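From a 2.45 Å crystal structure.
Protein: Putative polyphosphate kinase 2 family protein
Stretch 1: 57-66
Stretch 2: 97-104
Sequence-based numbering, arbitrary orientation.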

ATOM      1  N   LEU A  57       9.112 -10.910   5.013  1.00 25.72           N
ATOM      2  CA  LEU A  57       7.846 -10.329   5.386  1.00 24.94           C
ATOM      3  C   LEU A  57       6.786 -10.619   4.306  1.00 24.91           C
ATOM      4  O   LEU A  57       5.690 -11.014   4.638  1.00 23.55           O
ATOM      5  N   ALA A  58       7.140 -10.464   3.028  1.00 25.09           N
ATOM      6  CA  ALA A  58       6.224 -10.786   1.923  1.00 25.90           C
ATOM      7  C   ALA A  58       5.735 -12.248   2.030  1.00 25.97           C
ATOM      8  O   ALA A  58       4.569 -12.529   1.929  1.00 25.31           O
ATOM      9  N   GLU A  59       6.632 -13.171   2.294  1.00 27.51           N
ATOM     10  CA  GLU A  59       6.222 -14.549   2.442  1.00 28.98           C
ATOM     11  C   GLU A  59       5.326 -14.700   3.653  1.00 27.23           C
ATOM     12  O   GLU A  59       4.298 -15.316   3.569  1.00 26.78           O
ATOM     13  N   LEU A  60       5.697 -14.152   4.787  1.00 26.33           N
ATOM     14  CA  LEU A  60       4.942 -14.451   5.986  1.00 26.35           C
ATOM     15  C   LEU A  60       3.567 -13.739   6.049  1.00 26.13           C
ATOM     16  O   LEU A  60       2.643 -14.233   6.647  1.00 26.21           O
ATOM     17  N   GLN A  61       3.432 -12.612   5.395  1.00 25.72           N
ATOM     18  CA  GLN A  61       2.165 -11.944   5.338  1.00 26.97           C
ATOM     19  C   GLN A  61       1.253 -12.708   4.387  1.00 27.09           C
ATOM     20  O   GLN A  61       0.079 -12.844   4.623  1.00 27.50           O
ATOM     21  N   GLU A  62       1.813 -13.206   3.308  1.00 28.16           N
ATOM     22  CA  GLU A  62       1.042 -13.918   2.336  1.00 28.93           C
ATOM     23  C   GLU A  62       0.489 -15.172   2.950  1.00 27.21           C
ATOM     24  O   GLU A  62      -0.627 -15.517   2.660  1.00 26.64           O
ATOM     25  N   LYS A  63       1.236 -15.814   3.832  1.00 26.45           N
ATOM     26  CA  LYS A  63       0.715 -16.940   4.586  1.00 26.67           C
ATOM     27  C   LYS A  63      -0.369 -16.569   5.559  1.00 25.81           C
ATOM     28  O   LYS A  63      -1.396 -17.220   5.601  1.00 25.69           O
ATOM     29  N   LEU A  64      -0.160 -15.528   6.354  1.00 26.21           N
ATOM     30  CA  LEU A  64      -1.253 -14.997   7.205  1.00 25.18           C
ATOM     31  C   LEU A  64      -2.539 -14.871   6.414  1.00 23.88           C
ATOM     32  O   LEU A  64      -3.579 -15.354   6.798  1.00 23.00           O
ATOM     33  N   PHE A  65      -2.445 -14.201   5.282  1.00 24.62           N
ATOM     34  CA  PHE A  65      -3.586 -13.999   4.390  1.00 24.51           C
ATOM     35  C   PHE A  65      -4.224 -15.301   3.899  1.00 24.90           C
ATOM     36  O   PHE A  65      -5.408 -15.463   3.935  1.00 23.54           O
ATOM     37  N   ALA A  66      -3.404 -16.230   3.438  1.00 27.04           N
ATOM     38  CA  ALA A  66      -3.878 -17.489   2.861  1.00 27.50           C
ATOM     39  C   ALA A  66      -4.609 -18.226   3.940  1.00 28.71           C
ATOM     40  O   ALA A  66      -5.697 -18.766   3.705  1.00 28.33           O
ATOM     41  N   GLY A  97       4.914  -1.510   1.826  1.00 25.15           N
ATOM     42  CA  GLY A  97       5.421  -1.815   0.507  1.00 25.11           C
ATOM     43  C   GLY A  97       6.118  -3.127   0.366  1.00 25.26           C
ATOM     44  O   GLY A  97       6.376  -3.571  -0.729  1.00 27.12           O
ATOM     45  N   ALA A  98       6.493  -3.748   1.460  1.00 25.83           N
ATOM     46  CA  ALA A  98       7.091  -5.084   1.387  1.00 25.53           C
ATOM     47  C   ALA A  98       5.965  -6.078   1.284  1.00 26.04           C
ATOM     48  O   ALA A  98       6.220  -7.226   0.955  1.00 26.96           O
HETATM   49  N   MSE A  99       4.729  -5.657   1.581  1.00 26.31           N
HETATM   50  CA  MSE A  99       3.577  -6.574   1.643  1.00 26.93           C
HETATM   51  C   MSE A  99       2.678  -6.472   0.408  1.00 26.86           C
HETATM   52  O   MSE A  99       2.832  -5.570  -0.407  1.00 26.15           O
ATOM     53  N   ASP A 100       1.768  -7.428   0.237  1.00 28.20           N
ATOM     54  CA  ASP A 100       0.717  -7.260  -0.757  1.00 29.60           C
ATOM     55  C   ASP A 100      -0.362  -6.381  -0.146  1.00 28.42           C
ATOM     56  O   ASP A 100      -0.900  -6.744   0.864  1.00 26.87           O
ATOM     57  N   PRO A 101      -0.672  -5.231  -0.780  1.00 28.81           N
ATOM     58  CA  PRO A 101      -1.636  -4.256  -0.252  1.00 29.11           C
ATOM     59  C   PRO A 101      -3.033  -4.800  -0.047  1.00 29.77           C
ATOM     60  O   PRO A 101      -3.756  -4.301   0.792  1.00 30.71           O
ATOM     61  N   GLN A 102      -3.413  -5.836  -0.772  1.00 30.87           N
ATOM     62  CA  GLN A 102      -4.705  -6.439  -0.551  1.00 31.18           C
ATOM     63  C   GLN A 102      -4.726  -7.230   0.733  1.00 30.21           C
ATOM     64  O   GLN A 102      -5.789  -7.636   1.179  1.00 31.30           O
ATOM     65  N   GLY A 103      -3.572  -7.338   1.394  1.00 28.56           N
ATOM     66  CA  GLY A 103      -3.431  -8.053   2.693  1.00 27.10           C
ATOM     67  C   GLY A 103      -3.195  -7.122   3.882  1.00 25.30           C
ATOM     68  O   GLY A 103      -2.995  -7.588   4.996  1.00 21.69           O
ATOM     69  N   VAL A 104      -3.302  -5.810   3.623  1.00 24.64           N
ATOM     70  CA  VAL A 104      -2.959  -4.761   4.591  1.00 24.99           C
ATOM     71  C   VAL A 104      -4.040  -3.745   4.742  1.00 24.90           C
ATOM     72  O   VAL A 104      -4.610  -3.327   3.748  1.00 26.43           O
TER

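The rule of this contact is a helix that offers one stripe of residues, Leu 57, Ala 58, Gln 61 and Phe 65, to a mostly irregular segment that meets it partly through backbone atoms. The spacing follows the helical repeat, and the stretches draw closest by backbone where Ala 58 and Met 99 bring their CA atoms to 5.0 Å; at Phe 65 and Gly 103 the CA atoms are 6.2 Å apart. Together the two sides bury 412 Å².

Apolar packing sits at the Leu 57 end. Its CA-to-CB bond points toward the other stretch. With the t, p rotamer (chi1 -171°, chi2 61°), Leu 57 CD2 lies 4.0 Å from Ala 98 CB, an ordinary van der Waals distance, while Leu 57 CD1 comes to 3.0 Å from Met 99 CE, tight for two methyl groups; CD2 is also near that methyl, with Leu 57 CD2 and Met 99 CE 3.5 Å apart. Met 99 is selenomethionine. Its CA-to-CB bond runs sideways, but the m, t, t side chain extends so that its end approaches the helix and reaches the leucine. Ala 58, directed sideways, sits where the CA atoms come nearest; its CB rests 3.4 Å from Ala 98 O, a contact with backbone rather than with another side chain.

The polar centre belongs to Gln 61, which has more of its area covered by the partner stretch than any other residue of either stretch. Chi1 is t (171°) and chi2 is m (-87°), a bend that brings the amide against the loop. Asp 100 N donates to Gln 61 OE1 at 2.9 Å with an N-H...acceptor angle of 159°, the one direct hydrogen bond between the stretches. It gives a loop amide an acceptor from a buried side chain. Gln 61 OE1 also lies 3.6 Å from Met 99 CB. The other end of the amide is also used: Gln 61 NE2 donates to water 1 at 2.8 Å, and that water donates to Gly 103 O at 2.6 Å. One side chain thus grips the loop at two points, once directly and once through a solvent bridge.

The loop also carries bonds of its own. Asp 100, with chi1 t, turns its carboxylate back to accept from Gln 102 N, with OD2 3.0 Å away, and the backbone bond from Gly 103 N to Asp 100 O at 2.8 Å closes the short 3-10 turn.

Glycine marks the place where a side chain cannot fit. Gly 103 CA lies 3.6 Å from Gln 61 NE2. A CB in the ideal position on Gly 103 would fall 2.1 Å from Gln 61 NE2, a clash.

Phe 65 closes the far end. It points toward the loop with chi1 t (-169°) and chi2 83°, and its ring meets the turn obliquely: CD1 is 3.8 Å from Gly 103 CA and CE1 is 3.6 Å from Gln 102 O. The aromatic packs on main chain; the CA-to-CB bond of Gln 102 runs sideways.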

ATOM      1  CB  LEU A  57       8.014  -8.831   5.612  1.00 24.51           C
ATOM      2  CG  LEU A  57       6.854  -8.031   6.220  1.00 27.08           C
ATOM      3  CD1 LEU A  57       6.528  -8.536   7.591  1.00 29.21           C
ATOM      4  CD2 LEU A  57       7.131  -6.479   6.329  1.00 27.15           C
ATOM      5  CB  ALA A  58       6.876 -10.524   0.572  1.00 25.47           C
ATOM      6  CB  GLU A  59       7.409 -15.506   2.511  1.00 30.75           C
ATOM      7  CG  GLU A  59       7.001 -16.921   2.883  1.00 36.76           C
ATOM      8  CD  GLU A  59       8.054 -18.020   2.596  1.00 47.04           C
ATOM      9  OE1 GLU A  59       9.255 -17.718   2.357  1.00 54.26           O
ATOM     10  OE2 GLU A  59       7.668 -19.225   2.615  1.00 55.32           O
ATOM     11  CB  LEU A  60       5.752 -14.122   7.208  1.00 26.92           C
ATOM     12  CG  LEU A  60       6.795 -15.107   7.701  1.00 27.51           C
ATOM     13  CD1 LEU A  60       7.597 -14.364   8.697  1.00 25.74           C
ATOM     14  CD2 LEU A  60       6.129 -16.301   8.315  1.00 26.57           C
ATOM     15  CB  GLN A  61       2.353 -10.472   4.920  1.00 26.84           C
ATOM     16  CG  GLN A  61       1.100  -9.696   4.614  1.00 28.58           C
ATOM     17  CD  GLN A  61       0.635  -9.844   3.169  1.00 32.42           C
ATOM     18  OE1 GLN A  61       1.379  -9.547   2.224  1.00 32.82           O
ATOM     19  NE2 GLN A  61      -0.615 -10.318   2.988  1.00 33.93           N
ATOM     20  CB  GLU A  62       1.854 -14.246   1.109  1.00 30.55           C
ATOM     21  CG  GLU A  62       1.025 -14.987   0.064  1.00 38.24           C
ATOM     22  CD  GLU A  62       1.689 -15.106  -1.343  1.00 48.64           C
ATOM     23  OE1 GLU A  62       1.567 -14.118  -2.134  1.00 55.10           O
ATOM     24  OE2 GLU A  62       2.258 -16.195  -1.670  1.00 53.28           O
ATOM     25  CB  LYS A  63       1.802 -17.644   5.343  1.00 28.08           C
ATOM     26  CG  LYS A  63       2.761 -18.430   4.468  1.00 30.33           C
ATOM     27  CD  LYS A  63       3.745 -19.196   5.361  1.00 32.88           C
ATOM     28  CE  LYS A  63       4.864 -19.879   4.573  1.00 35.92           C
ATOM     29  NZ  LYS A  63       5.907 -20.441   5.474  1.00 38.43           N
ATOM     30  CB  LEU A  64      -0.891 -13.610   7.800  1.00 25.35           C
ATOM     31  CG  LEU A  64      -1.842 -13.036   8.883  1.00 23.07           C
ATOM     32  CD1 LEU A  64      -1.778 -13.860  10.117  1.00 22.48           C
ATOM     33  CD2 LEU A  64      -1.459 -11.621   9.247  1.00 22.08           C
ATOM     34  CB  PHE A  65      -3.129 -13.189   3.197  1.00 25.00           C
ATOM     35  CG  PHE A  65      -4.246 -12.702   2.345  1.00 24.70           C
ATOM     36  CD1 PHE A  65      -4.923 -11.565   2.666  1.00 25.22           C
ATOM     37  CD2 PHE A  65      -4.645 -13.413   1.263  1.00 25.02           C
ATOM     38  CE1 PHE A  65      -5.989 -11.125   1.879  1.00 26.32           C
ATOM     39  CE2 PHE A  65      -5.702 -12.975   0.478  1.00 28.04           C
ATOM     40  CZ  PHE A  65      -6.363 -11.827   0.780  1.00 25.19           C
ATOM     41  CB  ALA A  66      -2.729 -18.318   2.338  1.00 27.21           C
ATOM     42  CB  ALA A  98       7.932  -5.393   2.609  1.00 24.65           C
HETATM   43  CB  MSE A  99       2.786  -6.295   2.906  1.00 26.81           C
HETATM   44  CG  MSE A  99       3.560  -6.661   4.122  1.00 31.14           C
HETATM   45 SE   MSE A  99       2.588  -6.402   5.780  0.81 40.80          SE
HETATM   46  CE  MSE A  99       3.811  -7.442   6.848  1.00 41.57           C
ATOM     47  CB  ASP A 100       0.139  -8.592  -1.238  1.00 31.15           C
ATOM     48  CG  ASP A 100      -0.759  -8.431  -2.512  1.00 35.06           C
ATOM     49  OD1 ASP A 100      -0.498  -9.163  -3.518  1.00 41.20           O
ATOM     50  OD2 ASP A 100      -1.698  -7.581  -2.502  1.00 35.87           O
ATOM     51  CB  PRO A 101      -1.663  -3.145  -1.315  1.00 29.51           C
ATOM     52  CG  PRO A 101      -1.122  -3.765  -2.565  1.00 29.34           C
ATOM     53  CD  PRO A 101      -0.183  -4.843  -2.121  1.00 29.36           C
ATOM     54  CB  GLN A 102      -5.116  -7.238  -1.778  1.00 33.09           C
ATOM     55  CG  GLN A 102      -5.320  -6.244  -3.000  1.00 37.21           C
ATOM     56  CD  GLN A 102      -5.671  -6.891  -4.368  1.00 43.90           C
ATOM     57  OE1 GLN A 102      -6.503  -7.804  -4.455  1.00 47.71           O
ATOM     58  NE2 GLN A 102      -5.079  -6.346  -5.453  1.00 45.76           N
ATOM     59  CB  VAL A 104      -1.685  -3.997   4.137  1.00 24.70           C
ATOM     60  CG1 VAL A 104      -1.370  -2.851   5.059  1.00 23.93           C
ATOM     61  CG2 VAL A 104      -0.519  -4.947   4.097  1.00 24.26           C
TER
HETATM   62  O   HOH W   1      -2.486 -10.178   5.062  1.00 24.14           O